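PDB 1WVG: CDP-glucose 4,6-dehydratase, which catalyses the NAD(+)-dependent dehydration of CDP-D-glucose to CDP-4-dehydro-6-deoxy-D-glucose, a step on the route to CDP-3,6-dideoxy-D-mannose for the lipopolysaccharide O-antigen. Local coordinates for residues A[83-87]-A[110-114]; A[90-94]-A[203-207]; A[168-172]-A[187-191]; A[274-279]-A[322-326]. All coordinates share one frame; numbering follows the deposited sequence. Where two conformers were deposited one is given.

Contact 1: residues A[83-87]-A[110-114]. With APR (adenosine-5-diphosphoribose), chain C.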
# COMPACT_ATOMS: atom_id res chain seq x y z
N ILE A 83 10.22 0.77 35.76
CA ILE A 83 9.16 0.42 34.82
C ILE A 83 8.06 1.45 34.82
O ILE A 83 7.77 2.05 35.84
CB ILE A 83 8.60 -0.94 35.16
CG1 ILE A 83 9.71 -1.99 35.03
CG2 ILE A 83 7.41 -1.24 34.26
CD1 ILE A 83 9.20 -3.43 35.28
N VAL A 84 7.46 1.68 33.65
CA VAL A 84 6.45 2.69 33.50
C VAL A 84 5.36 2.27 32.58
O VAL A 84 5.66 1.84 31.48
CB VAL A 84 7.02 3.94 32.85
CG1 VAL A 84 5.89 4.86 32.43
CG2 VAL A 84 7.92 4.70 33.81
N PHE A 85 4.13 2.48 33.02
CA PHE A 85 2.98 2.19 32.20
C PHE A 85 2.26 3.51 32.00
O PHE A 85 1.78 4.08 32.97
CB PHE A 85 2.02 1.19 32.84
CG PHE A 85 2.60 -0.21 32.90
CD1 PHE A 85 3.26 -0.66 34.04
CD2 PHE A 85 2.46 -1.08 31.82
CE1 PHE A 85 3.78 -1.96 34.08
CE2 PHE A 85 2.99 -2.37 31.83
CZ PHE A 85 3.64 -2.82 32.98
N HIS A 86 2.20 4.02 30.79
CA HIS A 86 1.52 5.27 30.57
C HIS A 86 0.10 5.04 30.08
O HIS A 86 -0.08 4.74 28.91
CB HIS A 86 2.26 6.06 29.47
CG HIS A 86 1.59 7.35 29.09
ND1 HIS A 86 1.15 8.26 30.05
CD2 HIS A 86 1.27 7.85 27.85
CE1 HIS A 86 0.62 9.30 29.40
NE2 HIS A 86 0.66 9.07 28.08
N MET A 87 -0.91 5.16 30.98
CA MET A 87 -2.33 4.94 30.66
C MET A 87 -3.28 6.11 30.90
O MET A 87 -4.48 5.97 30.71
CB MET A 87 -2.91 3.78 31.46
CG MET A 87 -2.20 2.48 31.16
SD MET A 87 -3.08 1.02 31.79
CE MET A 87 -2.25 0.85 33.39
N GLY A 110 0.23 14.92 26.98
CA GLY A 110 0.44 14.07 28.14
C GLY A 110 1.48 12.99 27.79
O GLY A 110 2.35 12.65 28.59
N THR A 111 1.42 12.43 26.56
CA THR A 111 2.39 11.40 26.14
C THR A 111 3.78 12.01 25.99
O THR A 111 4.79 11.45 26.41
CB THR A 111 1.94 10.79 24.82
OG1 THR A 111 0.70 10.16 25.11
CG2 THR A 111 2.95 9.73 24.35
N VAL A 112 3.80 13.19 25.37
CA VAL A 112 5.05 13.89 25.20
C VAL A 112 5.70 14.15 26.55
O VAL A 112 6.93 13.96 26.71
CB VAL A 112 4.80 15.23 24.54
CG1 VAL A 112 6.13 16.04 24.41
CG2 VAL A 112 4.11 14.99 23.19
N HIS A 113 4.86 14.61 27.49
CA HIS A 113 5.38 14.92 28.81
C HIS A 113 5.95 13.69 29.45
O HIS A 113 7.05 13.66 30.02
CB HIS A 113 4.30 15.47 29.75
CG HIS A 113 3.91 16.83 29.31
ND1 HIS A 113 2.79 17.47 29.81
CD2 HIS A 113 4.51 17.63 28.38
CE1 HIS A 113 2.72 18.66 29.20
NE2 HIS A 113 3.74 18.79 28.34
N LEU A 114 5.17 12.65 29.39
CA LEU A 114 5.61 11.43 30.01
C LEU A 114 6.92 10.97 29.40
O LEU A 114 7.84 10.64 30.14
CB LEU A 114 4.50 10.37 29.94
CG LEU A 114 4.71 9.12 30.80
CD1 LEU A 114 5.47 8.06 30.00
CD2 LEU A 114 5.38 9.41 32.13
N1 APR C . -3.94 13.77 33.96
C2 APR C . -3.78 12.60 34.62
N3 APR C . -4.52 11.53 34.57
C4 APR C . -5.55 11.67 33.70
C5 APR C . -5.84 12.75 32.94
C6 APR C . -4.99 13.89 33.09
N6 APR C . -5.07 15.05 32.42
N7 APR C . -6.96 12.51 32.15
C8 APR C . -7.33 11.28 32.47
N9 APR C . -6.50 10.73 33.40
C1' APR C . -6.57 9.42 34.03
C2' APR C . -7.83 9.26 34.82
O2' APR C . -7.73 9.98 36.06
C3' APR C . -7.81 7.74 35.00
O3' APR C . -6.91 7.21 35.99
O4' APR C . -6.69 8.45 33.03
C4' APR C . -7.37 7.32 33.57
C5' APR C . -8.49 7.06 32.62
O5' APR C . -9.16 5.85 33.05
PA APR C . -10.64 5.44 32.50
O1A APR C . -11.48 6.64 32.12
O2A APR C . -11.19 4.32 33.42
O3A APR C . -10.26 4.76 31.13
PB APR C . -9.62 3.28 30.90
O1B APR C . -10.72 2.45 30.28
O2B APR C . -8.90 2.77 32.13
O5D APR C . -8.46 3.66 29.88
C5D APR C . -7.10 3.45 30.30
O4D APR C . -6.33 2.60 28.10
O1D APR C . -7.87 2.26 26.38
C1D APR C . -6.83 3.12 26.90
O2D APR C . -7.35 5.42 26.21
C2D APR C . -7.44 4.45 27.28
O3D APR C . -5.33 5.48 27.70
C3D APR C . -6.49 4.95 28.35
C4D APR C . -6.21 3.67 29.10
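H86 and V84 of strand 83-86 meet T111 and L114 of helix 100-121 in a buried strand-helix contact of the Rossmann fold. Helix segment 110-114 runs nearly antiparallel to the strand (172°), as expected in a beta-alpha-beta crossover: the helix carries the chain back to strand 126-130, which pairs parallel with strand 83-86. The H86 side chain does most of the work. With CG anti to the backbone N (chi1 176°), its imidazole reaches the helix, and L114 lies over one face, CB 4.1 Å from the ring centroid in a CH-pi contact. At the ring edge, close to the ring plane, H86 NE2 donates to T111 OG1 over 3.2 Å, a bent bond of 139°. Nearer the start of the strand, L114 CD1 continues the apolar layer by touching V84 CG1 at 4.0 Å. On the far side of the sheet F85 packs on L25 and L29 of helix 20-31, and M87 O, just past the strand, accepts a weak hydrogen bond from the ribose O3D of the bound adenosine-5-diphosphoribose. The other ring nitrogen, H86 ND1, bonds to T15 OG1, so both are engaged. T111 OG1 also bonds to the carbonyl of N107, to which the T111 hydroxyl proton probably points; this leaves OG1 to accept from H86, consistent with a histidine protonated at NE2 and with a fixed ring orientation.

Contact 2: residues A[90-94]-A[203-207]. With CXY (cytidine-5'-diphospho-beta-D-xylose), chain D; APR (adenosine-5-diphosphoribose), chain C.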
# COMPACT_ATOMS: atom_id res chain seq x y z
N GLN A 90 -8.07 10.80 28.25
CA GLN A 90 -9.46 11.15 28.07
C GLN A 90 -9.77 10.05 27.02
O GLN A 90 -9.37 10.18 25.84
CB GLN A 90 -9.56 12.58 27.51
CG GLN A 90 -11.02 13.07 27.36
CD GLN A 90 -11.94 12.10 26.61
OE1 GLN A 90 -12.43 11.16 27.20
NE2 GLN A 90 -12.23 12.32 25.32
N PRO A 91 -10.32 8.88 27.47
CA PRO A 91 -10.49 7.77 26.54
C PRO A 91 -11.81 7.68 25.77
O PRO A 91 -12.01 6.71 25.04
CB PRO A 91 -10.41 6.55 27.44
CG PRO A 91 -11.12 6.97 28.70
CD PRO A 91 -10.91 8.47 28.79
N LEU A 92 -12.72 8.64 25.91
CA LEU A 92 -14.00 8.53 25.22
C LEU A 92 -14.25 9.30 23.93
O LEU A 92 -13.92 10.48 23.79
CB LEU A 92 -15.17 8.68 26.22
CG LEU A 92 -14.86 8.12 27.59
CD1 LEU A 92 -15.89 8.70 28.56
CD2 LEU A 92 -14.94 6.61 27.63
N VAL A 93 -14.90 8.58 23.00
CA VAL A 93 -15.25 9.07 21.68
C VAL A 93 -16.21 10.28 21.60
O VAL A 93 -15.86 11.35 21.10
CB VAL A 93 -15.67 7.94 20.72
CG1 VAL A 93 -16.12 8.53 19.38
CG2 VAL A 93 -14.53 6.96 20.43
N ARG A 94 -17.45 10.05 22.04
CA ARG A 94 -18.50 11.07 22.01
C ARG A 94 -18.06 12.31 22.76
O ARG A 94 -18.25 13.42 22.29
CB ARG A 94 -19.89 10.56 22.39
CG ARG A 94 -20.21 9.16 21.84
CD ARG A 94 -21.70 8.85 21.64
NE ARG A 94 -22.51 8.77 22.86
CZ ARG A 94 -23.75 9.22 22.91
NH1 ARG A 94 -24.33 9.78 21.85
NH2 ARG A 94 -24.46 9.10 24.03
N ALA A 203 -17.27 3.86 33.04
CA ALA A 203 -17.12 4.84 31.96
C ALA A 203 -18.46 5.18 31.30
O ALA A 203 -19.32 4.30 31.18
CB ALA A 203 -16.17 4.35 30.86
N LYS A 204 -18.61 6.44 30.87
CA LYS A 204 -19.85 6.88 30.23
C LYS A 204 -19.93 6.46 28.76
O LYS A 204 -18.90 6.47 28.06
CB LYS A 204 -20.22 8.37 30.43
CG LYS A 204 -20.34 8.82 31.89
CD LYS A 204 -21.58 8.31 32.63
CE LYS A 204 -21.39 8.19 34.14
NZ LYS A 204 -20.00 8.37 34.60
N ASP A 205 -21.15 6.08 28.33
CA ASP A 205 -21.46 5.64 26.98
C ASP A 205 -20.88 4.30 26.53
O ASP A 205 -21.14 3.86 25.40
CB ASP A 205 -21.18 6.74 25.96
CG ASP A 205 -22.21 7.83 26.03
OD1 ASP A 205 -23.39 7.64 26.33
OD2 ASP A 205 -21.70 9.00 25.74
N ARG A 206 -20.11 3.64 27.40
CA ARG A 206 -19.54 2.37 26.98
C ARG A 206 -20.66 1.37 27.03
O ARG A 206 -21.58 1.52 27.82
CB ARG A 206 -18.29 1.95 27.75
CG ARG A 206 -17.09 2.90 27.53
CD ARG A 206 -15.80 2.22 28.02
NE ARG A 206 -14.60 3.00 27.80
CZ ARG A 206 -13.52 2.96 28.60
NH1 ARG A 206 -13.44 2.20 29.69
NH2 ARG A 206 -12.46 3.70 28.30
N LEU A 207 -20.60 0.37 26.17
CA LEU A 207 -21.62 -0.63 26.02
C LEU A 207 -22.03 -1.45 27.22
O LEU A 207 -23.18 -1.48 27.62
CB LEU A 207 -21.31 -1.54 24.83
CG LEU A 207 -22.44 -2.54 24.56
CD1 LEU A 207 -23.67 -1.78 24.04
CD2 LEU A 207 -21.95 -3.62 23.59
O1B CXY D . -15.33 1.43 20.89
PB CXY D . -15.50 2.51 21.93
O2B CXY D . -16.09 3.79 21.39
O1' CXY D . -14.05 2.83 22.64
O3A CXY D . -16.39 1.71 22.90
PA CXY D . -17.98 1.85 23.31
O1A CXY D . -18.20 0.82 24.36
O2A CXY D . -18.30 3.23 23.73
O5D CXY D . -18.69 1.54 21.92
C5D CXY D . -18.74 0.17 21.48
C4D CXY D . -19.76 0.06 20.38
O4D CXY D . -21.06 -0.14 21.00
C3D CXY D . -19.89 1.23 19.40
O3D CXY D . -20.23 0.87 18.02
C2D CXY D . -21.04 1.97 20.11
O2D CXY D . -21.69 2.83 19.16
C1D CXY D . -21.93 0.81 20.48
N1 CXY D . -22.92 1.13 21.52
C6 CXY D . -22.50 1.54 22.77
C5 CXY D . -23.34 1.81 23.74
C4 CXY D . -24.75 1.73 23.55
N3 CXY D . -25.11 1.30 22.26
C2 CXY D . -24.26 1.00 21.21
N4 CXY D . -25.61 2.00 24.38
O2 CXY D . -24.65 0.65 20.09
C1' CXY D . -13.76 1.96 23.72
C2' CXY D . -13.09 2.82 24.77
C3' CXY D . -11.82 3.36 24.13
C4' CXY D . -10.91 2.22 23.70
C5' CXY D . -11.66 1.29 22.75
O2' CXY D . -13.92 3.93 25.17
O3' CXY D . -11.09 4.13 25.11
O4' CXY D . -9.74 2.74 23.08
O5' CXY D . -12.89 0.85 23.34
N1 APR C . -3.94 13.77 33.96
C2 APR C . -3.78 12.60 34.62
N3 APR C . -4.52 11.53 34.57
C4 APR C . -5.55 11.67 33.70
C5 APR C . -5.84 12.75 32.94
C6 APR C . -4.99 13.89 33.09
N6 APR C . -5.07 15.05 32.42
N7 APR C . -6.96 12.51 32.15
C8 APR C . -7.33 11.28 32.47
N9 APR C . -6.50 10.73 33.40
C1' APR C . -6.57 9.42 34.03
C2' APR C . -7.83 9.26 34.82
O2' APR C . -7.73 9.98 36.06
C3' APR C . -7.81 7.74 35.00
O3' APR C . -6.91 7.21 35.99
O4' APR C . -6.69 8.45 33.03
C4' APR C . -7.37 7.32 33.57
C5' APR C . -8.49 7.06 32.62
O5' APR C . -9.16 5.85 33.05
PA APR C . -10.64 5.44 32.50
O1A APR C . -11.48 6.64 32.12
O2A APR C . -11.19 4.32 33.42
O3A APR C . -10.26 4.76 31.13
PB APR C . -9.62 3.28 30.90
O1B APR C . -10.72 2.45 30.28
O2B APR C . -8.90 2.77 32.13
O5D APR C . -8.46 3.66 29.88
C5D APR C . -7.10 3.45 30.30
O4D APR C . -6.33 2.60 28.10
O1D APR C . -7.87 2.26 26.38
C1D APR C . -6.83 3.12 26.90
O2D APR C . -7.35 5.42 26.21
C2D APR C . -7.44 4.45 27.28
O3D APR C . -5.33 5.48 27.70
C3D APR C . -6.49 4.95 28.35
C4D APR C . -6.21 3.67 29.10
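R94 and D205 form a salt bridge between the start of helix 93-98 and the loop ending at R206. The straighter of its bonds, R94 NH2 to D205 OD1, is 2.9 Å and 172°, but reaches the oxygen from above the carboxylate plane; the two flat groups are turned 61° apart. R94 NE to D205 OD2, at 3.0 Å, is bent and weak. R206 directs three nitrogens to the ligands: NH1 (2.8 Å) and NH2 both give to the diphosphate oxygen O1B of adenosine-5-diphosphoribose, NE gives to CDP-xylose O2' at 2.9 Å, and NH1 is shared with D201 in a salt bridge. On segment 90-94, P91 O accepts from the sugar O3' at 2.7 Å. L92 CD2 rests 3.6 Å from R206 NE and also touches A203 CB. Q90 binds both main-chain polar atoms of L92, its OE1 taking the L92 N-H while NE2 donates to L92 O at 2.9 Å, in the carbonyl plane on a lone pair; NE2 also bonds to T103 OG1. L92 and R206 are the N-caps of helices 93-98 and 207-216; the L207 N-H meets the CDP-xylose oxygen O1A, and L207 leans on V272 and I275 of helix 272-283.

Contact 3: residues A[168-172]-A[187-191]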
# COMPACT_ATOMS: atom_id res chain seq x y z
N ALA A 168 5.34 8.53 20.20
CA ALA A 168 6.20 7.48 20.77
C ALA A 168 7.24 6.99 19.75
O ALA A 168 8.41 6.73 20.04
CB ALA A 168 5.36 6.30 21.23
N SER A 169 6.85 6.81 18.50
CA SER A 169 7.89 6.34 17.61
C SER A 169 8.99 7.38 17.37
O SER A 169 10.15 7.05 17.10
CB SER A 169 7.29 5.66 16.39
OG SER A 169 6.76 6.57 15.49
N ALA A 170 8.66 8.68 17.47
CA ALA A 170 9.63 9.75 17.27
C ALA A 170 10.54 9.84 18.50
O ALA A 170 11.75 10.10 18.42
CB ALA A 170 9.00 11.09 16.88
N PHE A 171 9.98 9.59 19.69
CA PHE A 171 10.82 9.60 20.87
C PHE A 171 11.77 8.42 20.77
O PHE A 171 12.97 8.53 21.01
CB PHE A 171 9.99 9.52 22.16
CG PHE A 171 9.75 10.89 22.73
CD1 PHE A 171 8.83 11.75 22.12
CD2 PHE A 171 10.44 11.35 23.86
CE1 PHE A 171 8.58 13.03 22.64
CE2 PHE A 171 10.22 12.63 24.37
CZ PHE A 171 9.28 13.47 23.77
N ARG A 172 11.18 7.29 20.40
CA ARG A 172 11.98 6.12 20.26
C ARG A 172 13.13 6.36 19.32
O ARG A 172 14.26 6.08 19.67
CB ARG A 172 11.21 4.93 19.75
CG ARG A 172 12.05 3.67 19.76
CD ARG A 172 11.27 2.45 19.26
NE ARG A 172 9.98 2.11 19.93
CZ ARG A 172 8.76 2.22 19.33
NH1 ARG A 172 8.63 2.69 18.09
NH2 ARG A 172 7.64 1.87 19.98
N GLY A 187 13.71 0.65 26.86
CA GLY A 187 12.87 -0.16 26.00
C GLY A 187 11.50 0.55 25.94
O GLY A 187 10.92 0.88 26.97
N LEU A 188 10.97 0.82 24.75
CA LEU A 188 9.68 1.50 24.72
C LEU A 188 8.77 0.83 23.75
O LEU A 188 9.10 0.72 22.57
CB LEU A 188 9.91 2.92 24.22
CG LEU A 188 8.67 3.72 23.86
CD1 LEU A 188 7.68 3.86 25.01
CD2 LEU A 188 9.15 5.12 23.49
N ALA A 189 7.63 0.37 24.23
CA ALA A 189 6.67 -0.26 23.36
C ALA A 189 5.36 0.49 23.41
O ALA A 189 5.06 1.03 24.46
CB ALA A 189 6.37 -1.68 23.85
N SER A 190 4.63 0.52 22.27
CA SER A 190 3.28 1.08 22.09
C SER A 190 2.39 -0.11 21.96
O SER A 190 2.65 -0.99 21.16
CB SER A 190 3.08 2.00 20.92
OG SER A 190 3.71 3.24 21.22
N VAL A 191 1.40 -0.19 22.84
CA VAL A 191 0.52 -1.31 22.90
C VAL A 191 -0.88 -0.87 22.55
O VAL A 191 -1.37 0.14 23.06
CB VAL A 191 0.63 -1.98 24.26
CG1 VAL A 191 2.04 -2.56 24.36
CG2 VAL A 191 0.50 -0.88 25.28
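A beta-alpha-beta crossover of the Rossmann fold brings R172 and A168 of helix 156-175 onto L188 and S190 of strand 187-197. Strand 126-130 precedes the helix and pairs parallel with strand 187-197, while segments 168-172 and 187-191 themselves run close to antiparallel (166°). R172 supplies the polar link. Its CG stands anti to the backbone N and the chain bends at chi3 (-55°), which turns the guanidinium side-on to the strand. NE and NH2 then both donate to one atom, the main-chain oxygen L188 O, at 3.1 Å and 3.2 Å. That oxygen lies almost in the guanidinium plane, but both nitrogens come from the same face of the L188 carbonyl, NE tilted 26° from its plane and NH2 well above it. Towards the start of the helix segment the two sides meet through carbon-to-oxygen van der Waals contacts: A168 CB sits 3.5 Å from S190 OG, and L188 CD2 is 3.9 Å from A168 O. Beside this contact F171 turns to V112 and L115 of helix 100-121 and to Y104 of the second subunit. The polar atoms buried here have further partners as well: S190 OG bonds to N129 ND2 on strand 126-130, and L188 O also bonds to S257 OG, next to E258, whose backbone pairs with S190. Three donors therefore converge on L188 O, which probably polarises the carbonyl, and the side-on grip of R172 fixes the rotation of a partly buried guanidinium.

Contact 4: residues A[274-279]-A[322-326]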
# COMPACT_ATOMS: atom_id res chain seq x y z
N PHE A 274 -24.99 -9.02 19.30
CA PHE A 274 -24.69 -10.30 19.87
C PHE A 274 -24.45 -10.17 21.36
O PHE A 274 -24.87 -10.97 22.20
CB PHE A 274 -23.37 -10.79 19.25
CG PHE A 274 -22.86 -11.99 20.00
CD1 PHE A 274 -23.21 -13.28 19.58
CD2 PHE A 274 -22.03 -11.88 21.12
CE1 PHE A 274 -22.78 -14.42 20.25
CE2 PHE A 274 -21.60 -13.00 21.83
CZ PHE A 274 -21.97 -14.27 21.39
N ILE A 275 -23.67 -9.19 21.69
CA ILE A 275 -23.33 -9.02 23.09
C ILE A 275 -24.55 -8.72 23.94
O ILE A 275 -24.78 -9.37 24.97
CB ILE A 275 -22.25 -7.97 23.30
CG1 ILE A 275 -20.90 -8.63 23.03
CG2 ILE A 275 -22.28 -7.47 24.75
CD1 ILE A 275 -20.03 -7.78 22.12
N VAL A 276 -25.31 -7.72 23.51
CA VAL A 276 -26.48 -7.37 24.28
C VAL A 276 -27.42 -8.56 24.40
O VAL A 276 -27.94 -8.83 25.47
CB VAL A 276 -27.15 -6.13 23.74
CG1 VAL A 276 -27.78 -6.48 22.40
CG2 VAL A 276 -28.24 -5.74 24.73
N ASP A 277 -27.62 -9.32 23.31
CA ASP A 277 -28.50 -10.47 23.38
C ASP A 277 -28.02 -11.48 24.42
O ASP A 277 -28.75 -12.08 25.24
CB ASP A 277 -28.67 -11.10 21.98
CG ASP A 277 -29.75 -10.46 21.15
OD1 ASP A 277 -30.51 -9.61 21.57
OD2 ASP A 277 -29.75 -10.85 19.91
N LYS A 278 -26.73 -11.67 24.40
CA LYS A 278 -26.16 -12.63 25.33
C LYS A 278 -26.29 -12.19 26.81
O LYS A 278 -26.62 -12.96 27.75
CB LYS A 278 -24.71 -12.90 24.92
CG LYS A 278 -24.15 -14.13 25.63
CD LYS A 278 -25.03 -15.37 25.52
CE LYS A 278 -24.34 -16.57 24.90
NZ LYS A 278 -25.15 -17.27 23.89
N MET A 279 -25.98 -10.90 26.97
CA MET A 279 -26.04 -10.23 28.24
C MET A 279 -27.47 -10.36 28.82
O MET A 279 -27.67 -10.75 29.98
CB MET A 279 -25.56 -8.77 28.07
CG MET A 279 -24.03 -8.65 27.94
SD MET A 279 -23.18 -9.21 29.47
CE MET A 279 -23.20 -7.64 30.39
N LEU A 322 -15.24 -14.82 24.69
CA LEU A 322 -16.25 -13.80 24.81
C LEU A 322 -17.39 -14.24 25.73
O LEU A 322 -17.88 -13.58 26.65
CB LEU A 322 -16.77 -13.43 23.40
CG LEU A 322 -17.80 -12.32 23.46
CD1 LEU A 322 -17.27 -11.21 24.36
CD2 LEU A 322 -18.09 -11.73 22.09
N THR A 323 -17.85 -15.44 25.49
CA THR A 323 -18.93 -15.86 26.34
C THR A 323 -18.53 -16.00 27.80
O THR A 323 -19.26 -15.61 28.72
CB THR A 323 -19.53 -17.14 25.76
OG1 THR A 323 -19.82 -16.86 24.40
CG2 THR A 323 -20.81 -17.49 26.51
N GLU A 324 -17.37 -16.59 28.00
CA GLU A 324 -16.88 -16.80 29.35
C GLU A 324 -16.70 -15.44 29.98
O GLU A 324 -17.13 -15.15 31.11
CB GLU A 324 -15.55 -17.56 29.27
CG GLU A 324 -14.50 -17.01 30.24
CD GLU A 324 -14.53 -17.72 31.56
OE1 GLU A 324 -15.40 -17.51 32.41
OE2 GLU A 324 -13.54 -18.56 31.71
N THR A 325 -16.08 -14.59 29.19
CA THR A 325 -15.88 -13.25 29.60
C THR A 325 -17.23 -12.61 30.03
O THR A 325 -17.37 -12.19 31.17
CB THR A 325 -15.11 -12.55 28.46
OG1 THR A 325 -13.75 -13.00 28.53
CG2 THR A 325 -15.21 -11.03 28.56
N LEU A 326 -18.25 -12.60 29.16
CA LEU A 326 -19.55 -12.03 29.51
C LEU A 326 -20.11 -12.63 30.79
O LEU A 326 -20.70 -11.99 31.66
CB LEU A 326 -20.51 -12.22 28.33
CG LEU A 326 -20.15 -11.29 27.18
CD1 LEU A 326 -21.21 -11.43 26.11
CD2 LEU A 326 -20.07 -9.83 27.66
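F274, I275 and M279 of helix 272-283 meet L322 and L326 of helix 322-337 in a contact apolar at its centre and without a hydrogen bond across it. F274 CE2 touches L322 CD2 at 3.7 Å; the ring lies alongside the leucine, the two side chains pointing past each other in opposite directions. L326, the most covered residue, has CG beside the backbone N (chi1 -73°), which sends its two methyls toward helix 272-283: CD2 meets M279 SD at 3.7 Å, and CD1 touches I275 CG1 at 4.2 Å. F274 and K278, I275 and M279, and L322 and L326 are each four residues apart, and the helix segments cross at -49°, close to the value for ridges-into-grooves packing of i to i+4 ridges. In this enzyme family the C-terminal part of the chain helps to bind the nucleotide sugar, and the side chain of I275 is about 8 Å from the bound CDP-xylose. I208 of helix 207-216 packs on I275, M279 and L326, and W232 on I275 and L322. At the more exposed border aliphatic parts of polar side chains take part: K278 CB lies 4.0 Å from L326 CD1, and K278 CE 4.0 Å from T323 CG2.

Contacts 1 and 3 are the buried pair. Each sets a helix almost antiparallel to a strand of the same parallel sheet, they touch where F171 packs on V112, and both reach the second subunit. Their polar links differ: a histidine edge on a threonine hydroxyl in contact 1, an arginine on a main-chain carbonyl in contact 3. Contact 2, only partly buried, joins loops and helix starts, and charge dominates it: a salt bridge joins the segments and R206 meets a diphosphate; it shares adenosine-5-diphosphoribose with contact 1. Contact 4, also partly buried, lies across the chain's centre from contacts 1 and 3, is mainly apolar, with no hydrogen bond between its two helices, and meets contact 2 through L207 and I275.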